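Local coordinates for 3,4-dihydroxybenzoate decarboxylase (Enterobacter cloacae, PDB 5NY5), which catalyses the decarboxylation of 3,4-dihydroxybenzoate to catechol, and the reverse para-carboxylation of catechols, with prenylated FMN and a metal ion as a UbiD-family enzyme, at residues A[326-331]-A[356-361]; A[288-293]-A[434-439]; A[116-121]-A[249-254]; A[205-210]-A[253-258]; A[99-104]-A[234-239]. All blocks are in the same frame, centred on the assembly; numbering follows the deposited sequence.

Contact 1 (A[326-331]-A[356-361]); sequences EHTTLA and AHTAGG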
# COMPACT_ATOMS: atom_id res chain seq x y z
N GLU A 326 -37.16 -12.73 0.01
CA GLU A 326 -37.95 -12.76 -1.21
C GLU A 326 -37.25 -12.02 -2.34
O GLU A 326 -37.27 -12.47 -3.49
CB GLU A 326 -39.34 -12.17 -0.94
CG GLU A 326 -40.36 -12.49 -2.01
CD GLU A 326 -41.72 -12.83 -1.44
OE1 GLU A 326 -42.01 -12.41 -0.30
OE2 GLU A 326 -42.49 -13.52 -2.13
N HIS A 327 -36.61 -10.89 -2.03
CA HIS A 327 -35.81 -10.20 -3.04
C HIS A 327 -34.57 -11.01 -3.40
O HIS A 327 -34.19 -11.08 -4.58
CB HIS A 327 -35.41 -8.82 -2.54
CG HIS A 327 -34.67 -8.01 -3.56
ND1 HIS A 327 -33.35 -8.24 -3.87
CD2 HIS A 327 -35.06 -6.96 -4.33
CE1 HIS A 327 -32.96 -7.38 -4.80
NE2 HIS A 327 -33.98 -6.59 -5.09
N THR A 328 -33.93 -11.62 -2.40
CA THR A 328 -32.73 -12.41 -2.66
C THR A 328 -33.00 -13.53 -3.66
O THR A 328 -32.16 -13.81 -4.53
CB THR A 328 -32.19 -13.00 -1.35
OG1 THR A 328 -31.78 -11.94 -0.48
CG2 THR A 328 -31.02 -13.92 -1.62
N THR A 329 -34.16 -14.18 -3.56
CA THR A 329 -34.51 -15.22 -4.52
C THR A 329 -34.70 -14.64 -5.91
O THR A 329 -34.08 -15.10 -6.88
CB THR A 329 -35.78 -15.94 -4.07
OG1 THR A 329 -35.52 -16.66 -2.86
CG2 THR A 329 -36.24 -16.92 -5.14
N LEU A 330 -35.55 -13.62 -6.03
CA LEU A 330 -35.90 -13.10 -7.35
C LEU A 330 -34.71 -12.45 -8.04
O LEU A 330 -34.58 -12.52 -9.26
CB LEU A 330 -37.06 -12.11 -7.22
CG LEU A 330 -38.36 -12.71 -6.68
CD1 LEU A 330 -39.45 -11.65 -6.57
CD2 LEU A 330 -38.82 -13.86 -7.56
N ALA A 331 -33.82 -11.82 -7.27
CA ALA A 331 -32.66 -11.15 -7.86
C ALA A 331 -31.43 -12.03 -7.93
O ALA A 331 -30.65 -11.92 -8.88
CB ALA A 331 -32.33 -9.87 -7.08
N ALA A 356 -25.35 -15.87 -4.84
CA ALA A 356 -25.60 -14.44 -4.67
C ALA A 356 -26.11 -14.25 -3.25
O ALA A 356 -27.31 -14.27 -2.99
CB ALA A 356 -26.58 -13.92 -5.71
N HIS A 357 -25.17 -14.07 -2.32
CA HIS A 357 -25.46 -14.19 -0.90
C HIS A 357 -26.61 -13.28 -0.48
O HIS A 357 -26.73 -12.15 -0.95
CB HIS A 357 -24.22 -13.88 -0.08
CG HIS A 357 -24.25 -14.43 1.31
ND1 HIS A 357 -25.11 -13.95 2.27
CD2 HIS A 357 -23.55 -15.42 1.90
CE1 HIS A 357 -24.93 -14.62 3.40
NE2 HIS A 357 -23.98 -15.52 3.19
N THR A 358 -27.45 -13.79 0.42
CA THR A 358 -28.61 -13.04 0.88
C THR A 358 -28.22 -11.80 1.68
O THR A 358 -29.03 -10.88 1.80
CB THR A 358 -29.53 -13.94 1.71
OG1 THR A 358 -30.69 -13.22 2.11
CG2 THR A 358 -28.80 -14.45 2.94
N ALA A 359 -27.01 -11.76 2.23
CA ALA A 359 -26.54 -10.56 2.90
C ALA A 359 -26.32 -9.42 1.92
O ALA A 359 -26.37 -8.25 2.32
CB ALA A 359 -25.26 -10.85 3.67
N GLY A 360 -26.08 -9.72 0.65
CA GLY A 360 -26.02 -8.71 -0.38
C GLY A 360 -27.33 -8.46 -1.07
O GLY A 360 -27.36 -7.74 -2.07
N GLY A 361 -28.43 -9.02 -0.56
CA GLY A 361 -29.71 -8.90 -1.23
C GLY A 361 -29.80 -9.64 -2.54
O GLY A 361 -30.71 -9.38 -3.32
O HOH W 1 -31.85 -9.75 1.52
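His327 and Thr328, on the first turns of helix 324-346, meet Thr358 and Gly361 in a buried, largely polar helix-to-loop contact, where strand 351-356 runs out into a short 3-10 turn. The imidazole of His327 offers ND1 to the carbonyl O of Gly361 at 2.9 Å; the oxygen lies in the ring plane and ND1 in the plane of the carbonyl, although the N-H...O angle of 137° leaves the bond bent. CG, anti to the backbone N (chi1 -176°), stands 4.2 Å from the same oxygen. A histidine suits the place because its edge can donate while its flat side stacks on Phe290. The side chains of Thr328 and Thr358 cross at about a right angle: OG1 of Thr328 lies 3.1 Å from OG1 of Thr358, while CG2 of Thr328 packs 3.6 Å from CB of Thr358. A water joins OG1 of Thr328 to the carbonyl O of Thr358. Gly361 has a positive phi of 68°, which glycine accepts readily, and its carbonyl faces the helix. Thr358 OG1 also bonds Glu325. Around the pair, His357 packs on strand 365-370, and Asp411 of a second subunit lies against the 3-10 turn.

Contact 2 (A[288-293]-A[434-439]); sequences PEFPGY and RGHQLD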
# COMPACT_ATOMS: atom_id res chain seq x y z
N PRO A 288 -38.49 0.38 2.23
CA PRO A 288 -37.29 -0.41 2.52
C PRO A 288 -36.74 -1.03 1.24
O PRO A 288 -37.48 -1.66 0.48
CB PRO A 288 -37.78 -1.47 3.51
CG PRO A 288 -38.97 -0.86 4.14
CD PRO A 288 -39.62 -0.01 3.09
N GLU A 289 -35.45 -0.85 1.01
CA GLU A 289 -34.78 -1.39 -0.16
C GLU A 289 -34.08 -2.69 0.18
O GLU A 289 -33.95 -3.08 1.34
CB GLU A 289 -33.79 -0.37 -0.73
CG GLU A 289 -34.40 0.98 -1.07
CD GLU A 289 -35.35 0.92 -2.25
OE1 GLU A 289 -36.14 1.87 -2.42
OE2 GLU A 289 -35.31 -0.08 -3.00
N PHE A 290 -33.63 -3.39 -0.87
CA PHE A 290 -32.98 -4.67 -0.66
C PHE A 290 -31.69 -4.62 0.17
O PHE A 290 -31.42 -5.61 0.87
CB PHE A 290 -32.74 -5.36 -2.01
CG PHE A 290 -31.65 -4.75 -2.84
CD1 PHE A 290 -30.34 -5.20 -2.72
CD2 PHE A 290 -31.92 -3.74 -3.74
CE1 PHE A 290 -29.33 -4.64 -3.48
CE2 PHE A 290 -30.91 -3.18 -4.50
CZ PHE A 290 -29.62 -3.63 -4.37
N PRO A 291 -30.87 -3.56 0.14
CA PRO A 291 -29.69 -3.55 1.02
C PRO A 291 -30.03 -3.53 2.50
O PRO A 291 -29.18 -3.90 3.32
CB PRO A 291 -28.94 -2.28 0.60
CG PRO A 291 -29.41 -2.00 -0.76
CD PRO A 291 -30.85 -2.38 -0.75
N GLY A 292 -31.24 -3.11 2.87
CA GLY A 292 -31.66 -3.10 4.26
C GLY A 292 -32.01 -1.74 4.81
O GLY A 292 -32.32 -1.63 6.00
N TYR A 293 -31.98 -0.69 4.00
CA TYR A 293 -32.26 0.66 4.45
C TYR A 293 -33.49 1.19 3.73
O TYR A 293 -33.88 0.68 2.68
CB TYR A 293 -31.06 1.59 4.20
CG TYR A 293 -29.74 1.01 4.66
CD1 TYR A 293 -29.27 1.25 5.94
CD2 TYR A 293 -28.98 0.21 3.82
CE1 TYR A 293 -28.07 0.72 6.37
CE2 TYR A 293 -27.78 -0.32 4.24
CZ TYR A 293 -27.33 -0.06 5.51
OH TYR A 293 -26.13 -0.59 5.93
N ARG A 434 -18.01 1.76 -10.46
CA ARG A 434 -19.42 1.98 -10.20
C ARG A 434 -20.08 0.69 -9.73
O ARG A 434 -19.85 -0.39 -10.28
CB ARG A 434 -20.13 2.50 -11.45
CG ARG A 434 -21.63 2.66 -11.24
CD ARG A 434 -22.22 3.73 -12.13
NE ARG A 434 -21.50 4.99 -12.03
CZ ARG A 434 -21.75 5.93 -11.12
NH1 ARG A 434 -21.04 7.05 -11.12
NH2 ARG A 434 -22.71 5.75 -10.23
N GLY A 435 -20.89 0.81 -8.68
CA GLY A 435 -21.56 -0.33 -8.10
C GLY A 435 -23.06 -0.19 -8.08
O GLY A 435 -23.75 -0.71 -8.97
N HIS A 436 -23.59 0.52 -7.09
CA HIS A 436 -25.03 0.68 -6.96
C HIS A 436 -25.31 1.86 -6.04
O HIS A 436 -24.63 2.04 -5.03
CB HIS A 436 -25.68 -0.60 -6.43
CG HIS A 436 -27.15 -0.68 -6.71
ND1 HIS A 436 -28.06 0.21 -6.18
CD2 HIS A 436 -27.87 -1.55 -7.46
CE1 HIS A 436 -29.27 -0.11 -6.60
NE2 HIS A 436 -29.18 -1.18 -7.37
N GLN A 437 -26.34 2.64 -6.39
CA GLN A 437 -26.67 3.84 -5.63
C GLN A 437 -27.22 3.53 -4.24
O GLN A 437 -27.12 4.38 -3.36
CB GLN A 437 -27.69 4.67 -6.40
CG GLN A 437 -27.16 5.25 -7.70
CD GLN A 437 -26.58 6.63 -7.53
OE1 GLN A 437 -26.80 7.29 -6.52
NE2 GLN A 437 -25.83 7.09 -8.53
N LEU A 438 -27.80 2.35 -4.04
CA LEU A 438 -28.47 2.06 -2.78
C LEU A 438 -27.53 1.53 -1.70
O LEU A 438 -27.98 1.33 -0.56
CB LEU A 438 -29.61 1.06 -3.01
CG LEU A 438 -30.82 1.69 -3.71
CD1 LEU A 438 -31.91 0.66 -3.93
CD2 LEU A 438 -31.34 2.86 -2.89
N ASP A 439 -26.27 1.30 -2.02
CA ASP A 439 -25.27 1.07 -0.98
C ASP A 439 -24.90 2.41 -0.36
O ASP A 439 -24.34 3.27 -1.05
CB ASP A 439 -24.03 0.39 -1.56
CG ASP A 439 -22.99 0.04 -0.50
OD1 ASP A 439 -23.06 0.56 0.64
OD2 ASP A 439 -22.08 -0.75 -0.81
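Phe290 points its ring edge at the face of His436, tip to tip, in a T-shaped pair with centroids 5.3 Å apart and planes at 81°. Chi1 of Phe290 (72°) sets CG between the backbone N and the carbonyl carbon, and the outer atoms CE2 and CZ do the touching, CZ coming 3.9 Å from NE2 of His436. The rotation of the imidazole is helped into place by its ND1, which accepts the backbone N-H of Leu438 at 3.0 Å in a nearly straight bond (170°), with the donor in the ring plane. A histidine fits here because its edge takes this bond while a face receives the phenylalanine. Each segment holds a type I beta turn, Glu289 to Gly292 and His436 to Asp439, and the contact joins a loop of the Rift-related region to one of the C-terminal region of the UbiD fold. Leu438 reaches across with CD1, 3.8 Å from CG of Glu289, the two side chains crossing at about a right angle. The glutamate chain is bent at chi2, and its OE1 forms a salt bridge with Arg171, a prenylated-FMN-binding residue. Pro291 lays CG 3.8 Å from CB of Leu438, a compact ring against the base of the leucine side chain, while its carbonyl accepts Trp415 NE1 of a second subunit.

Contact 3 (A[116-121]-A[249-254]); sequences PCQEQV and QGVAVK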
# COMPACT_ATOMS: atom_id res chain seq x y z
N PRO A 116 -59.60 -16.95 -15.37
CA PRO A 116 -60.08 -16.77 -13.99
C PRO A 116 -59.81 -15.39 -13.44
O PRO A 116 -60.55 -14.91 -12.58
CB PRO A 116 -59.32 -17.85 -13.22
CG PRO A 116 -58.97 -18.87 -14.23
CD PRO A 116 -58.73 -18.13 -15.50
N CYS A 117 -58.75 -14.72 -13.93
CA CYS A 117 -58.44 -13.39 -13.44
C CYS A 117 -59.60 -12.42 -13.66
O CYS A 117 -59.77 -11.48 -12.89
CB CYS A 117 -57.17 -12.86 -14.12
SG CYS A 117 -57.38 -12.35 -15.84
N GLN A 118 -60.42 -12.65 -14.69
CA GLN A 118 -61.52 -11.75 -15.01
C GLN A 118 -62.86 -12.24 -14.47
O GLN A 118 -63.91 -11.93 -15.05
CB GLN A 118 -61.59 -11.54 -16.53
CG GLN A 118 -60.39 -10.80 -17.09
CD GLN A 118 -60.50 -10.51 -18.57
OE1 GLN A 118 -61.42 -10.99 -19.23
NE2 GLN A 118 -59.58 -9.72 -19.09
N GLU A 119 -62.86 -12.99 -13.37
CA GLU A 119 -64.11 -13.37 -12.73
C GLU A 119 -64.82 -12.18 -12.10
O GLU A 119 -66.04 -12.24 -11.89
CB GLU A 119 -63.86 -14.45 -11.68
CG GLU A 119 -63.54 -15.82 -12.25
CD GLU A 119 -63.02 -16.79 -11.20
OE1 GLU A 119 -62.89 -16.38 -10.03
OE2 GLU A 119 -62.73 -17.95 -11.55
N GLN A 120 -64.09 -11.12 -11.76
CA GLN A 120 -64.66 -9.86 -11.31
C GLN A 120 -64.05 -8.73 -12.12
O GLN A 120 -62.89 -8.79 -12.52
CB GLN A 120 -64.41 -9.60 -9.82
CG GLN A 120 -64.94 -10.65 -8.87
CD GLN A 120 -64.66 -10.30 -7.42
OE1 GLN A 120 -64.02 -11.06 -6.70
NE2 GLN A 120 -65.15 -9.14 -6.99
N VAL A 121 -64.84 -7.69 -12.36
CA VAL A 121 -64.38 -6.51 -13.09
C VAL A 121 -64.90 -5.27 -12.38
O VAL A 121 -66.09 -5.16 -12.10
CB VAL A 121 -64.84 -6.53 -14.56
CG1 VAL A 121 -64.49 -5.21 -15.23
CG2 VAL A 121 -64.18 -7.68 -15.31
N GLN A 249 -56.91 -11.01 -23.42
CA GLN A 249 -56.99 -9.63 -23.85
C GLN A 249 -57.54 -8.76 -22.73
O GLN A 249 -58.39 -9.19 -21.95
CB GLN A 249 -57.87 -9.51 -25.09
CG GLN A 249 -58.01 -8.09 -25.63
CD GLN A 249 -56.68 -7.51 -26.07
OE1 GLN A 249 -55.80 -8.23 -26.54
NE2 GLN A 249 -56.53 -6.20 -25.92
N GLY A 250 -57.02 -7.54 -22.63
CA GLY A 250 -57.50 -6.62 -21.62
C GLY A 250 -58.95 -6.25 -21.81
O GLY A 250 -59.53 -6.40 -22.89
N VAL A 251 -59.55 -5.76 -20.73
CA VAL A 251 -60.96 -5.38 -20.72
C VAL A 251 -61.14 -3.89 -20.96
O VAL A 251 -62.06 -3.48 -21.67
CB VAL A 251 -61.61 -5.83 -19.40
CG1 VAL A 251 -62.85 -5.03 -19.10
CG2 VAL A 251 -61.94 -7.31 -19.45
N ALA A 252 -60.26 -3.06 -20.40
CA ALA A 252 -60.38 -1.62 -20.51
C ALA A 252 -59.21 -0.94 -21.19
O ALA A 252 -59.31 0.25 -21.52
CB ALA A 252 -60.58 -0.98 -19.12
N VAL A 253 -58.09 -1.63 -21.40
CA VAL A 253 -56.90 -1.04 -21.99
C VAL A 253 -56.40 -1.93 -23.12
O VAL A 253 -56.85 -3.07 -23.29
CB VAL A 253 -55.78 -0.81 -20.95
CG1 VAL A 253 -56.25 0.14 -19.86
CG2 VAL A 253 -55.34 -2.14 -20.36
N LYS A 254 -55.46 -1.39 -23.89
CA LYS A 254 -54.94 -2.07 -25.09
C LYS A 254 -53.68 -2.86 -24.73
O LYS A 254 -52.56 -2.54 -25.14
CB LYS A 254 -54.66 -1.05 -26.19
CG LYS A 254 -55.85 -0.19 -26.56
CD LYS A 254 -56.93 -1.02 -27.25
CE LYS A 254 -58.10 -0.14 -27.68
NZ LYS A 254 -58.75 0.52 -26.51
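Gln118 and Val251 bring together a 3-10 turn leading into a strand, and a loop, whose nearest CA atoms, those of Val121 and Val251, are still 8.4 Å apart, so the gap is bridged by side chains. The segment 116-121 starts with the 3-10 turn at Pro116 and Cys117, in which Glu119 N bonds back to Pro116 O, and enters strand 120-123 at its end. Pro116 suits the start of that turn, its ring restricting phi. The segment 249-254 leaves strand 246-249 and curls through a loop; at Gly250 a beta carbon would run into the carbonyl O of Val253, so the missing side chain allows the chain to curl back there.

Gln118 supplies the polar link. Its CG lies anti to the carbonyl carbon (chi1 -66°) and the chain beyond is extended, which carries the amide across to the other backbone. NE2 donates to the carbonyl O of Gln249 at 3.1 Å with an N-H...O angle of 146°, the donor tilted 20° from the carbonyl plane. A long amide serves well here, having a donor to give and aliphatic carbons behind it. As it passes Val251, running in the opposite direction, the same amide packs against CG2, 3.4 Å from NE2. Beside it the branched tips of Val121 and Val251 touch, CG1 to CG1 at 4.2 Å, a light apolar contact.

This is surface packing away from the cofactor and metal sites. Gln118 also rests on Val248 of strand 246-249 and Thr310 of strand 303-311, Glu266 of strand 263-269 holds the N-H groups of Val251 and Ala252, and Ala252 and Val253 lean on strands 303-311 and 204-210.

Contact 4 (A[205-210]-A[253-258]); sequences PVTINM and VKEKAI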
# COMPACT_ATOMS: atom_id res chain seq x y z
N PRO A 205 -50.79 2.01 -22.59
CA PRO A 205 -51.61 1.04 -21.86
C PRO A 205 -50.75 -0.05 -21.25
O PRO A 205 -49.85 -0.60 -21.90
CB PRO A 205 -52.54 0.47 -22.95
CG PRO A 205 -52.13 1.13 -24.26
CD PRO A 205 -50.79 1.75 -24.04
N VAL A 206 -51.01 -0.36 -19.98
CA VAL A 206 -50.28 -1.39 -19.25
C VAL A 206 -51.26 -2.22 -18.44
O VAL A 206 -52.35 -1.78 -18.10
CB VAL A 206 -49.19 -0.79 -18.32
CG1 VAL A 206 -48.10 -0.11 -19.13
CG2 VAL A 206 -49.82 0.19 -17.34
N THR A 207 -50.84 -3.44 -18.13
CA THR A 207 -51.55 -4.30 -17.19
C THR A 207 -50.60 -4.70 -16.07
O THR A 207 -49.42 -4.98 -16.31
CB THR A 207 -52.10 -5.56 -17.86
OG1 THR A 207 -51.02 -6.43 -18.22
CG2 THR A 207 -52.90 -5.19 -19.10
N ILE A 208 -51.11 -4.70 -14.85
CA ILE A 208 -50.33 -5.01 -13.66
C ILE A 208 -50.86 -6.33 -13.11
O ILE A 208 -51.96 -6.39 -12.54
CB ILE A 208 -50.42 -3.89 -12.62
CG1 ILE A 208 -50.04 -2.56 -13.27
CG2 ILE A 208 -49.52 -4.19 -11.44
CD1 ILE A 208 -50.68 -1.36 -12.63
N ASN A 209 -50.08 -7.39 -13.27
CA ASN A 209 -50.51 -8.75 -12.95
C ASN A 209 -49.93 -9.16 -11.61
O ASN A 209 -48.71 -9.15 -11.43
CB ASN A 209 -50.07 -9.71 -14.05
CG ASN A 209 -50.48 -9.25 -15.43
OD1 ASN A 209 -51.46 -9.74 -16.00
ND2 ASN A 209 -49.74 -8.30 -15.99
N MSE A 210 -50.80 -9.52 -10.67
CA MSE A 210 -50.37 -9.88 -9.33
C MSE A 210 -51.04 -11.17 -8.85
O MSE A 210 -52.21 -11.41 -9.13
CB MSE A 210 -50.68 -8.74 -8.35
CG MSE A 210 -50.05 -7.42 -8.73
SE MSE A 210 -50.53 -5.96 -7.53
CE MSE A 210 -52.46 -5.99 -7.79
N VAL A 253 -58.09 -1.63 -21.40
CA VAL A 253 -56.90 -1.04 -21.99
C VAL A 253 -56.40 -1.93 -23.12
O VAL A 253 -56.85 -3.07 -23.29
CB VAL A 253 -55.78 -0.81 -20.95
CG1 VAL A 253 -56.25 0.14 -19.86
CG2 VAL A 253 -55.34 -2.14 -20.36
N LYS A 254 -55.46 -1.39 -23.89
CA LYS A 254 -54.94 -2.07 -25.09
C LYS A 254 -53.68 -2.86 -24.73
O LYS A 254 -52.56 -2.54 -25.14
CB LYS A 254 -54.66 -1.05 -26.19
CG LYS A 254 -55.85 -0.19 -26.56
CD LYS A 254 -56.93 -1.02 -27.25
CE LYS A 254 -58.10 -0.14 -27.68
NZ LYS A 254 -58.75 0.52 -26.51
N GLU A 255 -53.89 -3.92 -23.96
CA GLU A 255 -52.80 -4.80 -23.54
C GLU A 255 -53.40 -6.07 -22.95
O GLU A 255 -54.52 -6.04 -22.42
CB GLU A 255 -51.89 -4.11 -22.52
CG GLU A 255 -50.58 -4.83 -22.26
CD GLU A 255 -49.80 -5.10 -23.53
OE1 GLU A 255 -49.78 -6.26 -23.99
OE2 GLU A 255 -49.21 -4.15 -24.08
N LYS A 256 -52.66 -7.16 -23.06
CA LYS A 256 -53.09 -8.44 -22.51
C LYS A 256 -52.69 -8.56 -21.05
O LYS A 256 -51.86 -7.80 -20.54
CB LYS A 256 -52.50 -9.60 -23.32
CG LYS A 256 -53.00 -9.66 -24.75
CD LYS A 256 -51.85 -9.76 -25.73
CE LYS A 256 -52.33 -9.61 -27.17
NZ LYS A 256 -51.20 -9.42 -28.12
N ALA A 257 -53.29 -9.53 -20.36
CA ALA A 257 -53.03 -9.77 -18.95
C ALA A 257 -52.85 -11.27 -18.71
O ALA A 257 -53.22 -12.10 -19.54
CB ALA A 257 -54.16 -9.23 -18.07
N ILE A 258 -52.27 -11.59 -17.56
CA ILE A 258 -52.08 -12.99 -17.18
C ILE A 258 -53.45 -13.59 -16.86
O ILE A 258 -54.14 -13.15 -15.94
CB ILE A 258 -51.13 -13.11 -15.98
CG1 ILE A 258 -49.75 -12.55 -16.34
CG2 ILE A 258 -51.02 -14.56 -15.54
CD1 ILE A 258 -49.07 -13.29 -17.47
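Thr207 and Asn209 reach from strand 204-210 to the backbone of strand 256-258, forming the tight polar half of this contact. The strand axes run almost parallel, 5° apart, but lie 6.9 Å from each other, and the hydrogen bonds between them use side chains. OG1 of Thr207 donates to the carbonyl O of Lys256 at 2.8 Å; with chi1 at 70°, OG1 sits between the backbone N and the carbonyl carbon, while CG2 packs on CB of Glu255 at 3.7 Å. Asn209 accepts in turn: Ile258 N points straight at its OD1, 2.6 Å away, tilted 35° from the plane of the carboxamide. The other end of that amide, ND2, donates to OG1 of Thr207 at 3.2 Å and also to Leu153 O. Thr207 OG1 is therefore both donor and acceptor, and Asn209 both acceptor and donor, roles that suit a hydroxyl and a carboxamide facing backbone groups of a neighbouring strand. CG1 of Ile258 lies against the asparagine CG at 3.5 Å.

Toward the other end the packing becomes apolar and opens to solvent. Pro205 sets CB 4.0 Å from CB of Val253, and its CG approaches CB of exposed Lys254 at 3.9 Å, a rigid ring against the root of a chain that bends away. Lys254 centres an inverse gamma turn between Val253 and Glu255. Glu255 is buried, its carboxylate bonded by Tyr231 and Ser157. Strand 204-210 itself pairs with strands 148-157 and 263-269, Val206 and Ile208 face Ile304 of strand 303-311, and Lys256 lies on Phe229 and Tyr231.

Contact 5 (A[99-104]-A[234-239]); sequences QAVKNP and LGVAGA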
# COMPACT_ATOMS: atom_id res chain seq x y z
N GLN A 99 -31.47 -23.73 -17.41
CA GLN A 99 -31.76 -24.71 -18.45
C GLN A 99 -33.09 -24.41 -19.12
O GLN A 99 -33.23 -24.57 -20.34
CB GLN A 99 -31.76 -26.12 -17.85
CG GLN A 99 -32.18 -27.22 -18.81
CD GLN A 99 -31.11 -27.60 -19.82
OE1 GLN A 99 -30.06 -26.95 -19.90
NE2 GLN A 99 -31.36 -28.65 -20.59
N ALA A 100 -34.08 -23.97 -18.34
CA ALA A 100 -35.39 -23.66 -18.92
C ALA A 100 -35.35 -22.36 -19.72
O ALA A 100 -36.14 -22.20 -20.66
CB ALA A 100 -36.44 -23.57 -17.81
N VAL A 101 -34.46 -21.44 -19.37
CA VAL A 101 -34.34 -20.19 -20.12
C VAL A 101 -33.90 -20.47 -21.55
O VAL A 101 -34.32 -19.78 -22.49
CB VAL A 101 -33.36 -19.24 -19.41
CG1 VAL A 101 -33.08 -18.01 -20.26
CG2 VAL A 101 -33.93 -18.82 -18.06
N LYS A 102 -33.08 -21.50 -21.76
CA LYS A 102 -32.55 -21.79 -23.08
C LYS A 102 -33.55 -22.49 -23.99
O LYS A 102 -33.33 -22.53 -25.21
CB LYS A 102 -31.28 -22.63 -22.96
CG LYS A 102 -30.16 -21.94 -22.20
CD LYS A 102 -28.96 -22.85 -22.01
CE LYS A 102 -27.86 -22.14 -21.24
NZ LYS A 102 -28.35 -21.60 -19.94
N ASN A 103 -34.62 -23.05 -23.44
CA ASN A 103 -35.65 -23.73 -24.23
C ASN A 103 -37.03 -23.26 -23.79
O ASN A 103 -37.83 -24.05 -23.27
CB ASN A 103 -35.51 -25.24 -24.10
CG ASN A 103 -34.12 -25.74 -24.43
OD1 ASN A 103 -33.86 -26.21 -25.53
ND2 ASN A 103 -33.22 -25.63 -23.46
N PRO A 104 -37.35 -21.99 -24.00
CA PRO A 104 -38.62 -21.46 -23.48
C PRO A 104 -39.82 -22.02 -24.23
O PRO A 104 -39.71 -22.53 -25.35
CB PRO A 104 -38.48 -19.95 -23.70
CG PRO A 104 -37.58 -19.84 -24.88
CD PRO A 104 -36.61 -20.98 -24.78
N LEU A 234 -42.03 -14.68 -20.25
CA LEU A 234 -42.98 -15.71 -19.85
C LEU A 234 -42.60 -17.09 -20.38
O LEU A 234 -43.14 -18.09 -19.89
CB LEU A 234 -44.38 -15.35 -20.34
CG LEU A 234 -44.97 -14.04 -19.81
CD1 LEU A 234 -46.33 -13.78 -20.43
CD2 LEU A 234 -45.07 -14.08 -18.30
N GLY A 235 -41.70 -17.16 -21.35
CA GLY A 235 -41.29 -18.44 -21.89
C GLY A 235 -40.56 -19.32 -20.90
O GLY A 235 -40.56 -20.55 -21.05
N VAL A 236 -39.93 -18.72 -19.88
CA VAL A 236 -39.25 -19.51 -18.86
C VAL A 236 -40.26 -20.28 -18.03
O VAL A 236 -40.11 -21.48 -17.79
CB VAL A 236 -38.37 -18.60 -17.99
CG1 VAL A 236 -37.47 -19.43 -17.09
CG2 VAL A 236 -37.55 -17.66 -18.86
N ALA A 237 -41.32 -19.60 -17.58
CA ALA A 237 -42.35 -20.26 -16.79
C ALA A 237 -43.02 -21.37 -17.58
O ALA A 237 -43.26 -22.47 -17.05
CB ALA A 237 -43.39 -19.24 -16.32
N GLY A 238 -43.33 -21.12 -18.85
CA GLY A 238 -43.90 -22.16 -19.69
C GLY A 238 -42.98 -23.36 -19.82
O GLY A 238 -43.43 -24.51 -19.83
N ALA A 239 -41.67 -23.12 -19.90
CA ALA A 239 -40.72 -24.22 -19.96
C ALA A 239 -40.61 -24.93 -18.62
O ALA A 239 -40.46 -26.16 -18.57
CB ALA A 239 -39.35 -23.72 -20.42
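Val101 and Val236 each hold CG1 anti to the backbone N (chi1 173° and -170°), with CG2 beside that nitrogen. These settings bring CG2 of Val101 to 3.7 Å from CG1 of Val236 as the two side chains cross at a slant, and to 3.9 Å from CG2 of the same residue. Beta-branched valines suit such a meeting, since each offers two methyl groups close to its helix.

The rest of the interface is built from small residues that let backbone approach backbone. Ala100 meets Ala239 methyl to methyl, CB to CB at 3.9 Å, and the methyl of Ala239 also sits against the loop following helix 93-101, with CB 3.2 Å from O of Asn103. Gly235 lies against Pro104, their CA atoms 4.3 Å apart. A beta carbon on Gly235 would collide with the proline ring, whose CB approaches O of Gly235 at 3.4 Å. Asn103 braces this loop: its ND2 donates to the carbonyl O of Gln99 at 3.3 Å, nearly along the C=O axis and in the amide plane, tying the chain back to Gln99 before Pro104 leads it off.

The contact joins the N-terminal and Rift-related regions beside the active site. Val101 packs on Phe222, which binds prenylated FMN, and Glu233, a manganese ligand, immediately precedes the segment 234-239. Beyond Pro104 a backbone hydrogen bond links Val105 with Gly235. Helix 93-101 lies on one flank of helix 234-241, while Leu234 and Ala237 turn from it to helix 214-219.

Overall arrangement
From the N terminus, the chain leaves helix 93-101 and returns at helix 234-241 to close contact 5, tying the N-terminal to the Rift-related region. Contact 3 opens before that closure and ends later, at 249-254, so the two cross. Contact 4 opens inside the span of contact 3 and also crosses contact 5; contacts 3 and 4 end on the same stretch, sharing Val253 and Lys254, and both reach the same sheet. Farther on, contact 2 opens at 288-293 and spans contact 1, which opens and closes inside it. These two touch each other, joining the Rift-related and C-terminal regions beside a second subunit.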